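Local atomic coordinates of cysteine desulfurase (Stenotrophomonas maltophilia, PDB entry 6WCI), a protein that probably removes sulfur from L-cysteine to give L-alanine, using pyridoxal 5'-phosphate, and passes the sulfur to a carrier. Residues Val232-Ile242 and Ala255-Met266; Gly133-Glu142 and Ala180-Thr191. All coordinates share one frame; numbering follows the deposited sequence.

Interaction 1 of 2, residues Val232-Ile242 and Ala255-Met266; sequences VAAIGCDFYAI and ALWARREHLDAM
Tyr240 and Trp257 form a hydrogen-bonded antiparallel pair in the hairpin of strands 239-243 and 254-258. Tyr240 N donates to Trp257 O at 2.9 Å, and Trp257 N returns a bond to Tyr240 O. Ile242 and Ala255 are joined by a second such pair of bonds. Past the strand ends, Arg259 N still reaches Asp238 O, just before helix 260-265 begins.

The polar side-chain contact centres on Asp238. His262 NE2 donates to Asp238 OD1 at 2.9 Å, nearly straight at 169°. The oxygen lies in the imidazole plane but is met from above the carboxylate plane. A water links Cys237 O to Arg259 NH1. Cys237 O also lies in the indole plane at its edge, 3.3 Å from Trp257 CZ3.

Apolar contacts occupy both faces of the hairpin. On one, Phe239 CD1 packs on Ala258 CB at 3.5 Å. Met266 SD meets the edge of the phenyl ring, 3.7 Å from Phe239 CE1. On the face of Tyr240 and Trp257, CG of Trp257 is anti to the backbone N (chi1 175°). The indole extends over Val232, whose CG1 lies above its plane near the rim, 3.8 Å from Trp257 CE3. Cys237 SG is 3.9 Å from Trp257 CZ3.

Asp238 is buried. OD1 takes His262 and a salt bridge from Arg211, and OD2 accepts from Thr217 N. This is consistent with a charged aspartate, and His262 ties the start of helix 260-265 to the hairpin.

Interaction 2 of 2, residues Gly133-Glu142 and Ala180-Thr191; sequences GDVILITRME and AMTPEVKLLAVT
Leu137 and Leu188 run alongside each other from neighbouring strands, on one face of the sheet. Leu137 CG is 3.9 Å from Leu188 CD1. Packing is close here. Leu137 CB also touches Val185 CG1. Leu137 CD2 meets Met181 CG at 3.9 Å, where Met181 passes across the leucine nearly perpendicular to it. CG anti to the backbone N (chi1 -173°) carries the Leu137 branch to Leu188 and Met181. On the other face, Ile136 CG2 meets Leu187 CD2, and Ile138 CG2 meets Ala189 CB. Helix 148-157 covers this face through Trp150.

Strands 135-139 and 185-191 are parallel neighbours in the seven-stranded mixed sheet of the large domain in fold-type I pyridoxal-phosphate enzymes, to which the class-V family belongs. Leu137 N bonds to Leu187 O at 2.8 Å, and Leu137 O receives Ala189 N. A beta bulge shifts the register by one residue between Val135 and Ile136.

At the C-terminal end, Glu142 OE2 accepts two bonds. Thr191 N approaches on the syn side at 2.6 Å, somewhat out of the carboxylate plane and with a bent angle of 137°. Thr139 OG1 donates to the anti lone pair. Asn146 holds Glu142 OE1. Thr139 OG1 also accepts from Met141 N, forming an ST turn.

The N-terminal end is looser and partly open to solvent. Asp134 OD1 lies 3.7 Å from Lys186 CE, and the charged atoms of the two residues do not touch. Lys186 NZ instead donates to Pro183 O, while Asp134 OD2 accepts from Lys131 N.

Interactions 1 and 2 belong to the same mixed sheet. Their centres are about 17 Å apart. Their nearest atoms are about 6 Å apart, and the two do not touch. Strand 216-220 lies between them, flanked by 239-243 on one side and 185-191 on the other. Interaction 2 comes first along the chain. Helix 148-157, strand 160-164 and helix 174-180 lie between its two parallel strands. Interaction 1 follows and is a local antiparallel hairpin towards the 108-111 edge. The chain between the hairpin strands carries Lys246, which holds pyridoxal 5'-phosphate as a Schiff base. The sheet links the parallel strands, through 216-220, to the hairpin whose connecting loop holds this lysine.

Interaction 1 of 2, residues Val232-Ile242 and Ala255-Met266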
# COMPACT_ATOMS: atom_id res chain seq x y z
N VAL B 232 17.53 -3.28 -15.55
CA VAL B 232 17.34 -1.88 -15.17
C VAL B 232 18.68 -1.15 -15.08
O VAL B 232 18.80 0.02 -15.48
CB VAL B 232 16.55 -1.77 -13.85
CG1 VAL B 232 16.52 -0.34 -13.37
CG2 VAL B 232 15.13 -2.28 -14.03
N ALA B 233 19.71 -1.82 -14.56
CA ALA B 233 20.99 -1.16 -14.34
C ALA B 233 21.63 -0.75 -15.66
O ALA B 233 22.26 0.31 -15.75
CB ALA B 233 21.93 -2.05 -13.55
N ALA B 234 21.48 -1.58 -16.69
CA ALA B 234 22.06 -1.28 -17.99
C ALA B 234 21.32 -0.17 -18.72
O ALA B 234 21.79 0.29 -19.76
CB ALA B 234 22.09 -2.54 -18.86
N ILE B 235 20.16 0.25 -18.22
CA ILE B 235 19.46 1.36 -18.86
C ILE B 235 20.22 2.66 -18.63
O ILE B 235 20.29 3.52 -19.52
CB ILE B 235 18.00 1.44 -18.38
CG1 ILE B 235 17.25 0.15 -18.72
CG2 ILE B 235 17.30 2.62 -19.01
CD1 ILE B 235 15.77 0.21 -18.40
N GLY B 236 20.80 2.83 -17.45
CA GLY B 236 21.49 4.07 -17.14
C GLY B 236 20.58 5.21 -16.77
O GLY B 236 20.94 6.37 -16.96
N CYS B 237 19.39 4.91 -16.25
CA CYS B 237 18.47 5.93 -15.79
C CYS B 237 18.76 6.27 -14.33
O CYS B 237 19.53 5.58 -13.66
CB CYS B 237 17.02 5.46 -15.97
SG CYS B 237 16.59 3.91 -15.10
N ASP B 238 18.14 7.35 -13.84
CA ASP B 238 18.27 7.71 -12.43
C ASP B 238 17.23 7.05 -11.53
O ASP B 238 17.49 6.83 -10.34
CB ASP B 238 18.17 9.23 -12.26
CG ASP B 238 19.26 9.96 -13.02
OD1 ASP B 238 20.41 9.96 -12.53
OD2 ASP B 238 18.97 10.48 -14.12
N PHE B 239 16.04 6.75 -12.06
CA PHE B 239 14.93 6.19 -11.30
C PHE B 239 14.10 5.33 -12.24
O PHE B 239 13.79 5.77 -13.34
CB PHE B 239 13.99 7.28 -10.75
CG PHE B 239 14.64 8.24 -9.81
CD1 PHE B 239 14.69 7.97 -8.44
CD2 PHE B 239 15.14 9.44 -10.27
CE1 PHE B 239 15.27 8.88 -7.57
CE2 PHE B 239 15.72 10.35 -9.40
CZ PHE B 239 15.78 10.07 -8.04
N TYR B 240 13.66 4.15 -11.76
CA TYR B 240 12.85 3.23 -12.55
C TYR B 240 11.75 2.65 -11.67
O TYR B 240 12.03 2.12 -10.59
CB TYR B 240 13.73 2.11 -13.13
CG TYR B 240 13.09 1.27 -14.22
CD1 TYR B 240 12.27 0.19 -13.91
CD2 TYR B 240 13.34 1.53 -15.56
CE1 TYR B 240 11.70 -0.60 -14.92
CE2 TYR B 240 12.79 0.75 -16.57
CZ TYR B 240 11.97 -0.30 -16.25
OH TYR B 240 11.42 -1.06 -17.27
N ALA B 241 10.49 2.78 -12.11
CA ALA B 241 9.31 2.42 -11.33
C ALA B 241 8.55 1.26 -11.97
O ALA B 241 8.31 1.27 -13.18
CB ALA B 241 8.38 3.62 -11.20
N ILE B 242 8.14 0.28 -11.16
CA ILE B 242 7.35 -0.85 -11.64
C ILE B 242 6.16 -1.05 -10.72
O ILE B 242 6.10 -0.52 -9.61
CB ILE B 242 8.16 -2.16 -11.75
CG1 ILE B 242 8.70 -2.54 -10.37
CG2 ILE B 242 9.30 -2.01 -12.75
CD1 ILE B 242 9.29 -3.95 -10.29
N ALA B 255 7.60 -1.15 -6.98
CA ALA B 255 8.92 -0.82 -6.47
C ALA B 255 9.48 0.39 -7.19
O ALA B 255 9.11 0.69 -8.33
CB ALA B 255 9.88 -2.01 -6.59
N LEU B 256 10.39 1.08 -6.51
CA LEU B 256 11.20 2.15 -7.11
C LEU B 256 12.67 1.76 -7.00
O LEU B 256 13.17 1.56 -5.89
CB LEU B 256 10.95 3.49 -6.41
CG LEU B 256 11.83 4.65 -6.87
CD1 LEU B 256 11.43 5.12 -8.28
CD2 LEU B 256 11.85 5.84 -5.87
N TRP B 257 13.34 1.63 -8.13
CA TRP B 257 14.79 1.54 -8.18
C TRP B 257 15.38 2.92 -8.41
O TRP B 257 14.80 3.74 -9.12
CB TRP B 257 15.28 0.60 -9.29
CG TRP B 257 16.80 0.62 -9.37
CD1 TRP B 257 17.66 -0.16 -8.66
CD2 TRP B 257 17.61 1.51 -10.16
NE1 TRP B 257 18.97 0.17 -8.97
CE2 TRP B 257 18.96 1.19 -9.89
CE3 TRP B 257 17.33 2.55 -11.06
CZ2 TRP B 257 20.02 1.87 -10.49
CZ3 TRP B 257 18.39 3.21 -11.66
CH2 TRP B 257 19.72 2.87 -11.37
N ALA B 258 16.54 3.18 -7.81
CA ALA B 258 17.22 4.45 -7.99
C ALA B 258 18.71 4.25 -7.83
O ALA B 258 19.16 3.34 -7.14
CB ALA B 258 16.73 5.51 -6.99
N ARG B 259 19.49 5.12 -8.48
CA ARG B 259 20.91 5.17 -8.20
C ARG B 259 21.13 5.43 -6.71
O ARG B 259 20.37 6.17 -6.08
CB ARG B 259 21.57 6.26 -9.04
CG ARG B 259 21.32 6.08 -10.53
CD ARG B 259 21.84 7.25 -11.29
NE ARG B 259 23.23 7.50 -10.97
CZ ARG B 259 24.25 6.99 -11.65
NH1 ARG B 259 24.02 6.18 -12.68
NH2 ARG B 259 25.50 7.28 -11.30
N ARG B 260 22.17 4.80 -6.15
CA ARG B 260 22.43 4.91 -4.72
C ARG B 260 22.67 6.35 -4.30
O ARG B 260 22.24 6.77 -3.21
CB ARG B 260 23.64 4.05 -4.34
CG ARG B 260 23.93 4.03 -2.83
CD ARG B 260 22.89 3.19 -2.15
NE ARG B 260 22.85 3.33 -0.70
CZ ARG B 260 21.95 2.71 0.06
NH1 ARG B 260 21.05 1.91 -0.52
NH2 ARG B 260 21.95 2.88 1.37
N GLU B 261 23.36 7.13 -5.14
CA GLU B 261 23.66 8.53 -4.79
C GLU B 261 22.39 9.34 -4.57
O GLU B 261 22.37 10.25 -3.73
CB GLU B 261 24.51 9.18 -5.89
CG GLU B 261 23.79 9.31 -7.22
CD GLU B 261 24.56 10.11 -8.25
OE1 GLU B 261 25.31 11.03 -7.86
OE2 GLU B 261 24.41 9.82 -9.46
N HIS B 262 21.31 9.03 -5.30
CA HIS B 262 20.06 9.75 -5.10
C HIS B 262 19.37 9.31 -3.82
O HIS B 262 18.87 10.15 -3.06
CB HIS B 262 19.13 9.55 -6.30
CG HIS B 262 19.70 10.06 -7.59
ND1 HIS B 262 20.60 11.10 -7.64
CD2 HIS B 262 19.52 9.66 -8.87
CE1 HIS B 262 20.94 11.33 -8.89
NE2 HIS B 262 20.29 10.47 -9.66
N LEU B 263 19.33 8.01 -3.56
CA LEU B 263 18.65 7.55 -2.35
C LEU B 263 19.32 8.11 -1.10
O LEU B 263 18.64 8.42 -0.12
CB LEU B 263 18.64 6.02 -2.30
CG LEU B 263 17.77 5.27 -3.32
CD1 LEU B 263 18.13 3.80 -3.32
CD2 LEU B 263 16.29 5.46 -3.02
N ASP B 264 20.64 8.28 -1.13
CA ASP B 264 21.30 8.82 0.05
C ASP B 264 21.02 10.31 0.21
O ASP B 264 20.80 10.79 1.33
CB ASP B 264 22.81 8.55 -0.01
CG ASP B 264 23.14 7.07 0.14
OD1 ASP B 264 22.29 6.31 0.63
OD2 ASP B 264 24.27 6.68 -0.22
N ALA B 265 21.01 11.07 -0.89
CA ALA B 265 20.83 12.51 -0.81
C ALA B 265 19.38 12.92 -0.56
O ALA B 265 19.14 13.99 0.01
CB ALA B 265 21.34 13.18 -2.08
N MET B 266 18.41 12.11 -0.99
CA MET B 266 17.01 12.48 -0.89
C MET B 266 16.54 12.47 0.57
O MET B 266 16.85 11.53 1.31
CB MET B 266 16.13 11.52 -1.69
CG MET B 266 16.16 11.73 -3.21
SD MET B 266 15.54 10.30 -4.12
CE MET B 266 13.89 10.10 -3.48
O HOH W 1 22.22 4.42 -13.82

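Interaction 2 of 2, residues Gly133-Glu142 and Ala180-Thr191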
# COMPACT_ATOMS: atom_id res chain seq x y z
N GLY B 133 11.68 28.63 -13.31
CA GLY B 133 12.58 28.64 -14.44
C GLY B 133 13.02 27.26 -14.89
O GLY B 133 13.31 27.07 -16.07
N ASP B 134 13.08 26.30 -13.97
CA ASP B 134 13.43 24.94 -14.35
C ASP B 134 12.30 24.30 -15.16
O ASP B 134 11.12 24.64 -15.01
CB ASP B 134 13.70 24.08 -13.11
CG ASP B 134 14.89 24.56 -12.29
OD1 ASP B 134 15.84 25.14 -12.85
OD2 ASP B 134 14.88 24.32 -11.06
N VAL B 135 12.67 23.36 -16.01
CA VAL B 135 11.72 22.71 -16.90
C VAL B 135 11.70 21.22 -16.59
O VAL B 135 12.76 20.61 -16.44
CB VAL B 135 12.07 22.96 -18.37
CG1 VAL B 135 11.19 22.12 -19.30
CG2 VAL B 135 11.93 24.44 -18.65
N ILE B 136 10.50 20.67 -16.45
CA ILE B 136 10.27 19.23 -16.40
C ILE B 136 9.76 18.81 -17.77
O ILE B 136 8.76 19.34 -18.26
CB ILE B 136 9.27 18.85 -15.30
CG1 ILE B 136 9.73 19.37 -13.93
CG2 ILE B 136 9.03 17.33 -15.28
CD1 ILE B 136 8.68 19.21 -12.85
N LEU B 137 10.45 17.87 -18.39
CA LEU B 137 10.10 17.42 -19.74
C LEU B 137 9.38 16.09 -19.61
O LEU B 137 9.91 15.15 -19.00
CB LEU B 137 11.34 17.32 -20.62
CG LEU B 137 11.13 17.03 -22.10
CD1 LEU B 137 10.33 18.14 -22.75
CD2 LEU B 137 12.45 16.83 -22.82
N ILE B 138 8.16 16.01 -20.15
CA ILE B 138 7.28 14.85 -20.03
C ILE B 138 6.82 14.47 -21.43
O ILE B 138 6.39 15.34 -22.19
CB ILE B 138 6.05 15.15 -19.15
CG1 ILE B 138 6.47 15.82 -17.83
CG2 ILE B 138 5.21 13.88 -18.94
CD1 ILE B 138 5.30 16.23 -16.96
N THR B 139 6.87 13.18 -21.76
CA THR B 139 6.48 12.79 -23.12
C THR B 139 4.96 12.79 -23.28
O THR B 139 4.21 12.58 -22.32
CB THR B 139 7.01 11.41 -23.51
OG1 THR B 139 6.02 10.41 -23.23
CG2 THR B 139 8.29 11.08 -22.78
N ARG B 140 4.53 13.01 -24.52
CA ARG B 140 3.12 13.01 -24.89
C ARG B 140 2.40 11.70 -24.54
O ARG B 140 1.18 11.71 -24.36
CB ARG B 140 3.01 13.29 -26.40
CG ARG B 140 1.63 13.17 -27.00
CD ARG B 140 0.68 14.18 -26.40
NE ARG B 140 1.12 15.56 -26.64
CZ ARG B 140 0.38 16.62 -26.34
NH1 ARG B 140 -0.83 16.46 -25.81
NH2 ARG B 140 0.85 17.84 -26.57
N MET B 141 3.13 10.59 -24.42
CA MET B 141 2.52 9.28 -24.27
C MET B 141 2.53 8.78 -22.83
O MET B 141 2.16 7.62 -22.60
CB MET B 141 3.21 8.26 -25.18
CG MET B 141 4.60 7.85 -24.70
SD MET B 141 5.31 6.53 -25.71
CE MET B 141 5.32 7.28 -27.35
N GLU B 142 2.95 9.61 -21.88
CA GLU B 142 3.04 9.19 -20.48
C GLU B 142 1.66 8.88 -19.91
O GLU B 142 0.65 9.45 -20.30
CB GLU B 142 3.70 10.27 -19.62
CG GLU B 142 5.16 10.49 -19.95
CD GLU B 142 5.92 9.17 -20.03
OE1 GLU B 142 5.99 8.46 -19.00
OE2 GLU B 142 6.42 8.84 -21.13
N ALA B 180 14.41 19.52 -27.53
CA ALA B 180 13.69 19.93 -26.33
C ALA B 180 14.55 19.87 -25.07
O ALA B 180 14.18 20.47 -24.06
CB ALA B 180 12.45 19.05 -26.12
N MET B 181 15.67 19.15 -25.10
CA MET B 181 16.52 18.96 -23.92
C MET B 181 17.56 20.08 -23.83
O MET B 181 18.76 19.89 -24.03
CB MET B 181 17.18 17.58 -23.96
CG MET B 181 16.24 16.43 -23.74
SD MET B 181 17.13 14.87 -23.58
CE MET B 181 17.96 14.81 -25.15
N THR B 182 17.06 21.27 -23.49
CA THR B 182 17.89 22.46 -23.33
C THR B 182 18.42 22.54 -21.90
O THR B 182 17.98 21.80 -21.03
CB THR B 182 17.07 23.69 -23.68
OG1 THR B 182 15.86 23.69 -22.92
CG2 THR B 182 16.75 23.70 -25.18
N PRO B 183 19.38 23.44 -21.63
CA PRO B 183 19.96 23.47 -20.28
C PRO B 183 18.98 23.73 -19.15
O PRO B 183 19.27 23.35 -18.01
CB PRO B 183 20.99 24.61 -20.38
CG PRO B 183 21.40 24.58 -21.80
CD PRO B 183 20.16 24.25 -22.58
N GLU B 184 17.83 24.35 -19.41
CA GLU B 184 16.89 24.62 -18.33
C GLU B 184 16.09 23.39 -17.93
O GLU B 184 15.41 23.41 -16.89
CB GLU B 184 15.94 25.76 -18.71
CG GLU B 184 15.18 25.54 -19.99
CD GLU B 184 15.89 26.09 -21.21
OE1 GLU B 184 17.08 26.49 -21.10
OE2 GLU B 184 15.26 26.13 -22.28
N VAL B 185 16.16 22.32 -18.71
CA VAL B 185 15.46 21.08 -18.38
C VAL B 185 16.27 20.34 -17.32
O VAL B 185 17.45 20.05 -17.52
CB VAL B 185 15.27 20.20 -19.62
CG1 VAL B 185 14.48 18.98 -19.25
CG2 VAL B 185 14.58 20.98 -20.74
N LYS B 186 15.62 20.00 -16.20
CA LYS B 186 16.28 19.28 -15.13
C LYS B 186 15.79 17.85 -14.95
O LYS B 186 16.47 17.07 -14.27
CB LYS B 186 16.14 20.05 -13.81
CG LYS B 186 16.58 21.51 -13.88
CD LYS B 186 18.04 21.62 -14.27
CE LYS B 186 18.48 23.07 -14.34
NZ LYS B 186 19.82 23.22 -15.01
N LEU B 187 14.65 17.49 -15.54
CA LEU B 187 14.07 16.16 -15.34
C LEU B 187 13.25 15.76 -16.56
O LEU B 187 12.58 16.59 -17.18
CB LEU B 187 13.19 16.11 -14.07
CG LEU B 187 12.72 14.72 -13.60
CD1 LEU B 187 12.69 14.62 -12.05
CD2 LEU B 187 11.36 14.30 -14.17
N LEU B 188 13.30 14.47 -16.90
CA LEU B 188 12.58 13.89 -18.04
C LEU B 188 11.77 12.70 -17.56
O LEU B 188 12.32 11.75 -17.00
CB LEU B 188 13.54 13.45 -19.14
CG LEU B 188 12.96 12.58 -20.26
CD1 LEU B 188 11.93 13.34 -21.09
CD2 LEU B 188 14.07 12.06 -21.14
N ALA B 189 10.45 12.77 -17.76
CA ALA B 189 9.54 11.67 -17.43
C ALA B 189 9.20 10.94 -18.72
O ALA B 189 8.46 11.45 -19.56
CB ALA B 189 8.28 12.18 -16.73
N VAL B 190 9.74 9.73 -18.87
CA VAL B 190 9.62 8.98 -20.12
C VAL B 190 9.23 7.54 -19.80
O VAL B 190 9.84 6.89 -18.94
CB VAL B 190 10.93 9.03 -20.93
CG1 VAL B 190 12.14 8.65 -20.05
CG2 VAL B 190 10.84 8.13 -22.16
N THR B 191 8.20 7.05 -20.48
CA THR B 191 7.77 5.68 -20.25
C THR B 191 8.65 4.69 -21.02
O THR B 191 9.19 5.00 -22.08
CB THR B 191 6.31 5.48 -20.66
OG1 THR B 191 5.89 4.18 -20.25
CG2 THR B 191 6.13 5.60 -22.16
O HOH W 2 3.11 5.15 -20.74